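Local coordinates for hypothetical protein Atu0240 (Agrobacterium tumefaciens str. C58, PDB 2GAX) that is of unknown function but belongs to the DUF2000 family, whose sequences are related to the PTH2 (peptidyl-tRNA hydrolase 2) group, at residues A7-D12 and K126-A131; L76-T81 and R121-K126. One frame throughout, in Å; residues are numbered along the deposited sequence.

Contact 1: A7-D12 and K126-A131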
ATOM      1  N   ALA A   7      -0.600  -6.747   0.303  1.00 29.19           N
ATOM      2  CA  ALA A   7       0.437  -6.480  -0.657  1.00 28.88           C
ATOM      3  C   ALA A   7       0.642  -4.986  -0.818  1.00 28.64           C
ATOM      4  O   ALA A   7      -0.319  -4.210  -0.825  1.00 28.23           O
ATOM      5  CB  ALA A   7       0.100  -7.113  -1.988  1.00 28.96           C
ATOM      6  N   VAL A   8       1.909  -4.604  -0.930  1.00 28.73           N
ATOM      7  CA  VAL A   8       2.306  -3.237  -1.235  1.00 29.01           C
ATOM      8  C   VAL A   8       3.043  -3.264  -2.574  1.00 28.79           C
ATOM      9  O   VAL A   8       3.961  -4.053  -2.739  1.00 29.23           O
ATOM     10  CB  VAL A   8       3.278  -2.706  -0.157  1.00 28.86           C
ATOM     11  CG1 VAL A   8       3.822  -1.325  -0.546  1.00 29.98           C
ATOM     12  CG2 VAL A   8       2.619  -2.677   1.217  1.00 29.86           C
ATOM     13  N   ILE A   9       2.643  -2.414  -3.523  1.00 29.33           N
ATOM     14  CA  ILE A   9       3.313  -2.312  -4.828  1.00 29.86           C
ATOM     15  C   ILE A   9       3.838  -0.894  -5.079  1.00 30.14           C
ATOM     16  O   ILE A   9       3.073   0.077  -5.140  1.00 29.65           O
ATOM     17  CB  ILE A   9       2.418  -2.749  -6.043  1.00 30.09           C
ATOM     18  CG1 ILE A   9       1.636  -4.028  -5.765  1.00 30.10           C
ATOM     19  CG2 ILE A   9       3.262  -2.942  -7.314  1.00 29.64           C
ATOM     20  CD1 ILE A   9       0.201  -3.809  -5.255  1.00 31.41           C
ATOM     21  N   LEU A  10       5.154  -0.793  -5.256  1.00 30.35           N
ATOM     22  CA  LEU A  10       5.832   0.485  -5.424  1.00 30.30           C
ATOM     23  C   LEU A  10       6.311   0.681  -6.851  1.00 30.90           C
ATOM     24  O   LEU A  10       6.562  -0.284  -7.566  1.00 31.51           O
ATOM     25  CB  LEU A  10       7.026   0.556  -4.464  1.00 30.77           C
ATOM     26  CG  LEU A  10       6.642   0.379  -2.987  1.00 30.05           C
ATOM     27  CD1 LEU A  10       7.874   0.183  -2.126  1.00 29.03           C
ATOM     28  CD2 LEU A  10       5.780   1.555  -2.476  1.00 30.13           C
ATOM     29  N   ARG A  11       6.420   1.931  -7.280  1.00 31.04           N
ATOM     30  CA  ARG A  11       6.996   2.198  -8.598  1.00 31.59           C
ATOM     31  C   ARG A  11       8.510   2.014  -8.465  1.00 32.29           C
ATOM     32  O   ARG A  11       9.119   2.599  -7.572  1.00 32.36           O
ATOM     33  CB  ARG A  11       6.631   3.603  -9.090  1.00 31.04           C
ATOM     34  CG  ARG A  11       6.751   3.742 -10.618  1.00 31.21           C
ATOM     35  CD  ARG A  11       6.342   5.120 -11.086  1.00 32.46           C
ATOM     36  NE  ARG A  11       7.307   6.155 -10.708  1.00 31.01           N
ATOM     37  CZ  ARG A  11       7.057   7.461 -10.768  1.00 31.84           C
ATOM     38  NH1 ARG A  11       5.875   7.898 -11.175  1.00 32.72           N
ATOM     39  NH2 ARG A  11       7.977   8.341 -10.407  1.00 32.47           N
ATOM     40  N   ASP A  12       9.122   1.201  -9.332  1.00 33.65           N
ATOM     41  CA  ASP A  12      10.501   0.753  -9.064  1.00 35.36           C
ATOM     42  C   ASP A  12      11.540   1.867  -9.123  1.00 35.26           C
ATOM     43  O   ASP A  12      12.593   1.765  -8.493  1.00 35.99           O
ATOM     44  CB  ASP A  12      10.920  -0.432  -9.944  1.00 36.35           C
ATOM     45  CG  ASP A  12      12.093  -1.226  -9.344  1.00 39.80           C
ATOM     46  OD1 ASP A  12      12.316  -1.181  -8.097  1.00 40.86           O
ATOM     47  OD2 ASP A  12      12.797  -1.910 -10.130  1.00 43.82           O
ATOM     48  N   LYS A 126      -4.366 -12.080  -8.690  1.00 40.13           N
ATOM     49  CA  LYS A 126      -4.888 -11.605  -9.980  1.00 40.43           C
ATOM     50  C   LYS A 126      -4.652 -10.102 -10.190  1.00 39.65           C
ATOM     51  O   LYS A 126      -4.288  -9.664 -11.280  1.00 39.78           O
ATOM     52  CB  LYS A 126      -6.386 -11.914 -10.101  1.00 40.39           C
ATOM     53  CG  LYS A 126      -6.696 -13.401 -10.291  1.00 41.56           C
ATOM     54  CD  LYS A 126      -8.197 -13.678 -10.392  1.00 42.33           C
ATOM     55  CE  LYS A 126      -8.458 -15.067 -10.975  1.00 44.63           C
ATOM     56  NZ  LYS A 126      -7.845 -15.238 -12.337  1.00 44.65           N
ATOM     57  N   ILE A 127      -4.870  -9.319  -9.137  1.00 38.94           N
ATOM     58  CA  ILE A 127      -4.721  -7.876  -9.222  1.00 38.15           C
ATOM     59  C   ILE A 127      -3.264  -7.503  -9.491  1.00 38.40           C
ATOM     60  O   ILE A 127      -2.978  -6.689 -10.370  1.00 37.70           O
ATOM     61  CB  ILE A 127      -5.269  -7.189  -7.947  1.00 38.09           C
ATOM     62  CG1 ILE A 127      -6.795  -7.150  -7.994  1.00 37.24           C
ATOM     63  CG2 ILE A 127      -4.695  -5.783  -7.782  1.00 37.15           C
ATOM     64  CD1 ILE A 127      -7.454  -6.875  -6.655  1.00 36.71           C
ATOM     65  N   THR A 128      -2.353  -8.147  -8.761  1.00 38.86           N
ATOM     66  CA  THR A 128      -0.934  -7.790  -8.763  1.00 39.30           C
ATOM     67  C   THR A 128      -0.125  -8.461  -9.884  1.00 40.44           C
ATOM     68  O   THR A 128       1.097  -8.310  -9.940  1.00 40.43           O
ATOM     69  CB  THR A 128      -0.268  -8.124  -7.404  1.00 39.03           C
ATOM     70  OG1 THR A 128      -0.236  -9.547  -7.226  1.00 38.86           O
ATOM     71  CG2 THR A 128      -1.029  -7.476  -6.237  1.00 38.20           C
ATOM     72  N   LYS A 129      -0.796  -9.195 -10.772  1.00 41.75           N
ATOM     73  CA  LYS A 129      -0.118  -9.865 -11.898  1.00 43.05           C
ATOM     74  C   LYS A 129       0.808  -8.919 -12.657  1.00 43.26           C
ATOM     75  O   LYS A 129       0.419  -7.807 -13.032  1.00 43.41           O
ATOM     76  CB  LYS A 129      -1.141 -10.476 -12.857  1.00 43.29           C
ATOM     77  CG  LYS A 129      -0.559 -11.429 -13.898  1.00 45.64           C
ATOM     78  CD  LYS A 129      -1.651 -11.857 -14.874  1.00 48.21           C
ATOM     79  CE  LYS A 129      -1.098 -12.631 -16.055  1.00 49.37           C
ATOM     80  NZ  LYS A 129      -2.181 -12.912 -17.035  1.00 51.73           N
ATOM     81  N   GLY A 130       2.036  -9.368 -12.878  1.00 43.94           N
ATOM     82  CA  GLY A 130       3.021  -8.567 -13.589  1.00 44.29           C
ATOM     83  C   GLY A 130       4.127  -8.081 -12.670  1.00 44.71           C
ATOM     84  O   GLY A 130       5.310  -8.118 -13.043  1.00 44.86           O
ATOM     85  N   ALA A 131       3.737  -7.643 -11.471  1.00 44.13           N
ATOM     86  CA  ALA A 131       4.664  -7.089 -10.481  1.00 44.22           C
ATOM     87  C   ALA A 131       5.715  -8.095 -10.007  1.00 44.07           C
ATOM     88  O   ALA A 131       5.472  -9.296  -9.970  1.00 44.15           O
ATOM     89  CB  ALA A 131       3.887  -6.528  -9.282  1.00 44.06           C
TER
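Ile9 reaches from strand 4-11 with both of its branches into the chain that follows helix 121-127, each branch meeting a different methyl group. The longer branch carries CD1 to the methyl of Thr128, with Ile9 CD1 and Thr128 CG2 4.0 Å apart, and the two side chains meet at a slant. The shorter branch goes to Ala131, where Ile9 CG2 and Ala131 CB meet methyl to methyl at 4.1 Å. The first torsion turns the fork along the strand, with CG1 beside the backbone N (chi1 -44°) and CG2 beside the carbonyl carbon. A beta-branched residue suits the place, since one strand position has to serve two partners.

Ala7, two residues earlier on the same side of the strand, adds a looser touch, Ala7 CB lying 4.4 Å from Thr128 CG2. Thr128 thus offers its methyl to the strand, while its hydroxyl sits between the backbone N and carbonyl carbon (chi1 67°) and bonds back to the carbonyl O of Val124 in the last turn of the helix. One small side chain thereby serves an apolar and a polar neighbour.

A type II turn from Thr128 to Ala131 brings the second methyl round, closed by a bond from Ala131 N to Thr128 O of 3.1 Å. Gly130 fits its third position, where the positive phi would press a side chain against the preceding carbonyl O.

Leu117 of strand 112-120 and Met61 of strand 58-63 flank Ile9 on the same face of the sheet; Met61 also meets Thr128. Helix 65-77 packs here too, with Leu68 on Ile9 and Ile71 on Ala131, while Val8 and Leu10 point to helix 16-33 on the opposite face of the sheet.

Contact 2: L76-T81 and R121-K126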
ATOM      1  N   LEU A  76      -9.823  -1.677  -8.844  1.00 30.90           N
ATOM      2  CA  LEU A  76     -11.108  -0.979  -8.909  1.00 30.98           C
ATOM      3  C   LEU A  76     -12.147  -1.891  -9.552  1.00 31.92           C
ATOM      4  O   LEU A  76     -13.292  -1.973  -9.094  1.00 31.44           O
ATOM      5  CB  LEU A  76     -10.965   0.330  -9.707  1.00 30.90           C
ATOM      6  CG  LEU A  76     -10.194   1.470  -9.022  1.00 30.46           C
ATOM      7  CD1 LEU A  76      -9.971   2.624  -9.981  1.00 31.97           C
ATOM      8  CD2 LEU A  76     -10.951   1.957  -7.802  1.00 28.97           C
ATOM      9  N   GLU A  77     -11.721  -2.578 -10.609  1.00 32.20           N
ATOM     10  CA  GLU A  77     -12.560  -3.536 -11.323  1.00 34.49           C
ATOM     11  C   GLU A  77     -13.051  -4.641 -10.393  1.00 33.87           C
ATOM     12  O   GLU A  77     -14.180  -5.092 -10.507  1.00 33.56           O
ATOM     13  CB  GLU A  77     -11.794  -4.122 -12.509  1.00 34.20           C
ATOM     14  CG  GLU A  77     -11.540  -3.119 -13.638  1.00 36.50           C
ATOM     15  CD  GLU A  77     -10.767  -3.709 -14.821  1.00 38.40           C
ATOM     16  OE1 GLU A  77     -10.517  -4.941 -14.846  1.00 44.00           O
ATOM     17  OE2 GLU A  77     -10.405  -2.935 -15.739  1.00 44.52           O
ATOM     18  N   ARG A  78     -12.195  -5.047  -9.457  1.00 34.01           N
ATOM     19  CA  ARG A  78     -12.507  -6.079  -8.463  1.00 33.94           C
ATOM     20  C   ARG A  78     -13.157  -5.542  -7.186  1.00 33.61           C
ATOM     21  O   ARG A  78     -13.214  -6.246  -6.165  1.00 33.80           O
ATOM     22  CB  ARG A  78     -11.218  -6.804  -8.090  1.00 35.02           C
ATOM     23  CG  ARG A  78     -10.514  -7.441  -9.264  1.00 36.58           C
ATOM     24  CD  ARG A  78     -11.020  -8.830  -9.476  1.00 40.72           C
ATOM     25  NE  ARG A  78     -10.317  -9.496 -10.567  1.00 43.60           N
ATOM     26  CZ  ARG A  78     -10.625 -10.710 -11.006  1.00 45.21           C
ATOM     27  NH1 ARG A  78     -11.617 -11.388 -10.441  1.00 46.01           N
ATOM     28  NH2 ARG A  78      -9.941 -11.245 -12.009  1.00 46.29           N
ATOM     29  N   ASP A  79     -13.648  -4.302  -7.232  1.00 32.53           N
ATOM     30  CA  ASP A  79     -14.332  -3.683  -6.080  1.00 32.34           C
ATOM     31  C   ASP A  79     -13.502  -3.648  -4.792  1.00 31.83           C
ATOM     32  O   ASP A  79     -14.051  -3.740  -3.690  1.00 31.68           O
ATOM     33  CB  ASP A  79     -15.682  -4.366  -5.782  1.00 32.69           C
ATOM     34  CG  ASP A  79     -16.680  -4.220  -6.911  1.00 34.64           C
ATOM     35  OD1 ASP A  79     -16.777  -3.130  -7.507  1.00 35.17           O
ATOM     36  OD2 ASP A  79     -17.389  -5.211  -7.184  1.00 36.55           O
ATOM     37  N   ILE A  80     -12.190  -3.492  -4.943  1.00 31.65           N
ATOM     38  CA  ILE A  80     -11.279  -3.353  -3.803  1.00 30.89           C
ATOM     39  C   ILE A  80     -11.029  -1.873  -3.514  1.00 30.83           C
ATOM     40  O   ILE A  80     -10.820  -1.066  -4.439  1.00 31.02           O
ATOM     41  CB  ILE A  80      -9.927  -4.082  -4.072  1.00 30.61           C
ATOM     42  CG1 ILE A  80     -10.156  -5.514  -4.588  1.00 31.06           C
ATOM     43  CG2 ILE A  80      -8.974  -4.017  -2.856  1.00 29.26           C
ATOM     44  CD1 ILE A  80     -10.961  -6.429  -3.674  1.00 30.63           C
ATOM     45  N   THR A  81     -11.100  -1.520  -2.233  1.00 30.11           N
ATOM     46  CA  THR A  81     -10.725  -0.198  -1.759  1.00 29.70           C
ATOM     47  C   THR A  81      -9.265  -0.270  -1.319  1.00 29.18           C
ATOM     48  O   THR A  81      -8.907  -1.068  -0.447  1.00 29.29           O
ATOM     49  CB  THR A  81     -11.655   0.288  -0.618  1.00 30.07           C
ATOM     50  OG1 THR A  81     -13.005   0.341  -1.103  1.00 28.93           O
ATOM     51  CG2 THR A  81     -11.250   1.680  -0.127  1.00 30.29           C
ATOM     52  N   ARG A 121      -7.056 -13.765  -0.819  1.00 40.11           N
ATOM     53  CA  ARG A 121      -5.733 -14.084  -1.365  1.00 41.23           C
ATOM     54  C   ARG A 121      -5.678 -14.301  -2.877  1.00 40.76           C
ATOM     55  O   ARG A 121      -4.781 -13.774  -3.543  1.00 40.61           O
ATOM     56  CB  ARG A 121      -5.094 -15.252  -0.592  1.00 41.16           C
ATOM     57  CG  ARG A 121      -5.929 -16.539  -0.518  1.00 42.57           C
ATOM     58  CD  ARG A 121      -5.278 -17.558   0.410  1.00 43.37           C
ATOM     59  NE  ARG A 121      -5.923 -17.656   1.716  1.00 46.95           N
ATOM     60  CZ  ARG A 121      -6.479 -18.766   2.201  1.00 47.94           C
ATOM     61  NH1 ARG A 121      -6.461 -19.887   1.492  1.00 48.59           N
ATOM     62  NH2 ARG A 121      -7.045 -18.757   3.403  1.00 48.13           N
ATOM     63  N   LYS A 122      -6.639 -15.047  -3.422  1.00 40.77           N
ATOM     64  CA  LYS A 122      -6.650 -15.370  -4.863  1.00 41.03           C
ATOM     65  C   LYS A 122      -6.880 -14.120  -5.730  1.00 40.37           C
ATOM     66  O   LYS A 122      -6.264 -13.956  -6.794  1.00 39.86           O
ATOM     67  CB  LYS A 122      -7.688 -16.462  -5.169  1.00 41.23           C
ATOM     68  CG  LYS A 122      -7.511 -17.754  -4.340  1.00 42.53           C
ATOM     69  CD  LYS A 122      -8.289 -18.948  -4.920  1.00 43.23           C
ATOM     70  CE  LYS A 122      -7.589 -19.550  -6.159  1.00 46.11           C
ATOM     71  NZ  LYS A 122      -6.455 -20.485  -5.821  1.00 47.20           N
ATOM     72  N   ILE A 123      -7.752 -13.239  -5.242  1.00 39.60           N
ATOM     73  CA  ILE A 123      -8.037 -11.952  -5.863  1.00 39.36           C
ATOM     74  C   ILE A 123      -6.784 -11.062  -5.921  1.00 38.83           C
ATOM     75  O   ILE A 123      -6.488 -10.485  -6.970  1.00 38.49           O
ATOM     76  CB  ILE A 123      -9.228 -11.232  -5.144  1.00 38.79           C
ATOM     77  CG1 ILE A 123     -10.557 -11.856  -5.590  1.00 39.80           C
ATOM     78  CG2 ILE A 123      -9.247  -9.737  -5.454  1.00 38.27           C
ATOM     79  CD1 ILE A 123     -11.734 -11.616  -4.644  1.00 40.64           C
ATOM     80  N   VAL A 124      -6.057 -10.967  -4.800  1.00 38.20           N
ATOM     81  CA  VAL A 124      -4.819 -10.174  -4.737  1.00 37.67           C
ATOM     82  C   VAL A 124      -3.801 -10.595  -5.801  1.00 37.84           C
ATOM     83  O   VAL A 124      -3.209  -9.745  -6.467  1.00 37.72           O
ATOM     84  CB  VAL A 124      -4.173 -10.211  -3.328  1.00 37.43           C
ATOM     85  CG1 VAL A 124      -2.812  -9.520  -3.331  1.00 37.45           C
ATOM     86  CG2 VAL A 124      -5.094  -9.554  -2.309  1.00 36.79           C
ATOM     87  N   ASP A 125      -3.602 -11.903  -5.954  1.00 38.55           N
ATOM     88  CA  ASP A 125      -2.675 -12.443  -6.959  1.00 39.78           C
ATOM     89  C   ASP A 125      -3.064 -12.088  -8.405  1.00 39.81           C
ATOM     90  O   ASP A 125      -2.194 -11.833  -9.245  1.00 39.70           O
ATOM     91  CB  ASP A 125      -2.551 -13.961  -6.798  1.00 40.62           C
ATOM     92  CG  ASP A 125      -1.933 -14.359  -5.472  1.00 42.56           C
ATOM     93  OD1 ASP A 125      -0.965 -13.696  -5.029  1.00 44.79           O
ATOM     94  OD2 ASP A 125      -2.417 -15.345  -4.875  1.00 46.58           O
ATOM     95  N   LYS A 126      -4.366 -12.080  -8.690  1.00 40.13           N
ATOM     96  CA  LYS A 126      -4.888 -11.605  -9.980  1.00 40.43           C
ATOM     97  C   LYS A 126      -4.652 -10.102 -10.190  1.00 39.65           C
ATOM     98  O   LYS A 126      -4.288  -9.664 -11.280  1.00 39.78           O
ATOM     99  CB  LYS A 126      -6.386 -11.914 -10.101  1.00 40.39           C
ATOM    100  CG  LYS A 126      -6.696 -13.401 -10.291  1.00 41.56           C
ATOM    101  CD  LYS A 126      -8.197 -13.678 -10.392  1.00 42.33           C
ATOM    102  CE  LYS A 126      -8.458 -15.067 -10.975  1.00 44.63           C
ATOM    103  NZ  LYS A 126      -7.845 -15.238 -12.337  1.00 44.65           N
TER
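A Schellman motif ends helix 65-77, and the residues around it lean on one side of helix 121-127. Asp79, with positive phi, is its C-prime residue: Asp79 N bonds to Leu76 O and Ile80 N to Ser75 O. Aspartate, like asparagine, is among the non-glycine residues that more readily tolerate this left-handed conformation. The chain reverses here, and Arg78 and Ile80, on the two sides of Asp79 in sequence, both start out toward the second helix.

Ile80 CD1 lies 4.1 Å from Ile123 CG2, two branched aliphatic chains crossing at an angle. Arg78 CB approaches the same methyl more distantly, so Ile123 serves both residues. Beyond its bend at chi2 (-89°), the arginine stretches out and lays its guanidinium against Lys126. Lys126 CD, an apolar methylene, lies against part of one face of that flat group, 3.4 Å from Arg78 NH2, and the lysine chain bends beyond it at chi4 (-58°). Arg78 NH2 and Lys126 NZ still lie 4.5 Å apart; these like charges probably repel somewhat, eased by solvent at this exposed site.

Further in, Ile80 reaches Ala119 of strand 112-120, and Val124 turns from the contact toward the sheet, meeting Leu117 and Ala119.

Contacts 1 and 2 use successive parts of helix 121-127 and the chain after it, sharing Lys126, and their centres lie about 11 Å apart. Along the sequence 7-12 comes first, then 76-81, 121-126 and 126-131, so the pair in contact 2 falls between the two partners of contact 1. The helix joins them physically: Ile127 CD1 packs on Ile80 CG1 at 3.7 Å, and Val124 CG1 on Ala7 CB at 4.0 Å. Contact 1 is buried against the mixed sheet, contact 2 lies at the surface, and together they place this short helix between strand 4-11 and the end of helix 65-77.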